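Local coordinates for protein pyruvate synthase subunit porC (Thermotoga maritima MSB8, PDB 2RAA) that forms the gamma chain of a heterotetrameric pyruvate:ferredoxin oxidoreductase, which converts pyruvate and CoA to acetyl-CoA and CO2 while reducing ferredoxin, at residues I109-T114 with G155-V160. Residues are numbered along the deposited sequence; the frame is centred on the assembly and turned at random.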
# COMPACT_ATOMS: atom_id res chain seq x y z
N ILE A 109 5.43 9.95 -3.67
CA ILE A 109 4.17 9.46 -4.22
C ILE A 109 3.09 9.36 -3.18
O ILE A 109 3.32 8.90 -2.09
CB ILE A 109 4.31 8.03 -4.85
CG1 ILE A 109 5.28 8.08 -6.03
CG2 ILE A 109 2.96 7.47 -5.29
CD1 ILE A 109 5.49 6.75 -6.75
N LEU A 110 1.90 9.77 -3.56
CA LEU A 110 0.73 9.58 -2.73
C LEU A 110 -0.11 8.56 -3.49
O LEU A 110 -0.54 8.81 -4.61
CB LEU A 110 -0.01 10.88 -2.50
CG LEU A 110 -1.34 10.86 -1.80
CD1 LEU A 110 -1.29 10.14 -0.46
CD2 LEU A 110 -1.79 12.32 -1.64
N LEU A 111 -0.28 7.38 -2.89
CA LEU A 111 -1.02 6.28 -3.50
C LEU A 111 -2.31 6.12 -2.68
O LEU A 111 -2.25 6.08 -1.44
CB LEU A 111 -0.15 5.01 -3.48
CG LEU A 111 -0.84 3.68 -3.85
CD1 LEU A 111 -1.37 3.70 -5.28
CD2 LEU A 111 0.08 2.49 -3.57
N VAL A 112 -3.45 6.05 -3.38
CA VAL A 112 -4.77 6.04 -2.72
C VAL A 112 -5.74 5.03 -3.33
O VAL A 112 -5.77 4.82 -4.53
CB VAL A 112 -5.43 7.47 -2.73
CG1 VAL A 112 -6.64 7.54 -1.79
CG2 VAL A 112 -4.43 8.55 -2.31
N ASN A 113 -6.53 4.41 -2.45
CA ASN A 113 -7.59 3.47 -2.81
C ASN A 113 -8.79 4.35 -2.94
O ASN A 113 -9.36 4.79 -1.94
CB ASN A 113 -7.83 2.44 -1.68
CG ASN A 113 -9.10 1.62 -1.88
OD1 ASN A 113 -9.50 1.35 -2.99
ND2 ASN A 113 -9.71 1.19 -0.77
N THR A 114 -9.16 4.65 -4.16
CA THR A 114 -10.25 5.56 -4.36
C THR A 114 -10.79 5.41 -5.73
O THR A 114 -10.06 5.10 -6.65
CB THR A 114 -9.79 7.02 -4.20
OG1 THR A 114 -10.94 7.88 -4.19
CG2 THR A 114 -8.80 7.43 -5.33
N GLY A 155 -0.03 -4.43 -4.81
CA GLY A 155 0.32 -4.53 -6.22
C GLY A 155 0.51 -3.18 -6.87
O GLY A 155 1.48 -2.92 -7.59
N ALA A 156 -0.43 -2.28 -6.62
CA ALA A 156 -0.28 -0.87 -7.02
C ALA A 156 1.04 -0.29 -6.55
O ALA A 156 1.73 0.37 -7.30
CB ALA A 156 -1.40 -0.04 -6.49
N LEU A 157 1.38 -0.54 -5.29
CA LEU A 157 2.64 -0.04 -4.71
C LEU A 157 3.87 -0.50 -5.44
O LEU A 157 4.81 0.27 -5.68
CB LEU A 157 2.74 -0.52 -3.27
CG LEU A 157 3.86 0.07 -2.40
CD1 LEU A 157 3.85 1.61 -2.34
CD2 LEU A 157 3.68 -0.56 -1.06
N VAL A 158 3.90 -1.80 -5.71
CA VAL A 158 5.00 -2.42 -6.40
C VAL A 158 5.10 -1.82 -7.78
O VAL A 158 6.19 -1.48 -8.23
CB VAL A 158 4.81 -3.92 -6.46
CG1 VAL A 158 5.69 -4.54 -7.58
CG2 VAL A 158 5.08 -4.50 -5.07
N ARG A 159 3.97 -1.66 -8.43
CA ARG A 159 3.93 -1.03 -9.74
C ARG A 159 4.48 0.40 -9.72
O ARG A 159 5.41 0.70 -10.49
CB ARG A 159 2.53 -1.09 -10.30
CG ARG A 159 2.30 -0.39 -11.63
CD ARG A 159 2.87 -1.16 -12.81
NE ARG A 159 2.70 -0.38 -14.02
CZ ARG A 159 1.61 -0.37 -14.80
NH1 ARG A 159 0.55 -1.13 -14.54
NH2 ARG A 159 1.60 0.41 -15.86
N VAL A 160 4.01 1.28 -8.84
CA VAL A 160 4.48 2.70 -8.89
C VAL A 160 5.82 3.01 -8.27
O VAL A 160 6.36 4.08 -8.52
CB VAL A 160 3.47 3.68 -8.27
CG1 VAL A 160 2.11 3.42 -8.85
CG2 VAL A 160 3.47 3.58 -6.69
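Leu-111 holds CG opposite the backbone N across the CA-CB bond (chi1 169°), and this points CG at helix 150-161, where the two methyls meet Ala-156 and Leu-157. In Ile-109 the CA-CB-CG1-CD1 chain is fully extended (chi2 -179°), which brings CD1 to Val-160. The contact is a helix packed on one face of the mixed beta-sheet of an alpha/beta fold. Strand 109-113 lies inside that sheet, between the parallel strands 87-90 and 130-134. The helix runs nearly antiparallel to it, at 154°, with the axes of the two segments 9.7 Å apart. Alternate strand residues, Ile-109 and Leu-111, face the helix, while Leu-110 and Val-112 turn to the other face and pack on helix 118-125.

The two methyls of Leu-111 rest against the neighbouring residues Ala-156 and Leu-157. Leu-111 CD1 rests on Ala-156 CB at 3.9 Å. Leu-111 CD2 lies against the backbone as well as the side chain, 3.7 Å from Leu-157 N and 4.0 Å from Leu-157 CB. The Leu-157 side chain also touches Val-87 and Val-89 of the neighbouring strand 87-90.

About one turn further on, the side chains of Ile-109 and Val-160 cross at a slant. Val-160 CG2 meets both Ile-109 CD1 and CG2. Cys-132, joined by a disulfide to Cys-202, touches Ile-109, Leu-111 and Val-160, so strand 130-134 borders the same apolar patch. The terminal methyl of Ile-109 also meets the helix backbone: Ile-109 CD1 lies 3.3 Å from Val-160 O and 3.8 Å from Val-160 CG2.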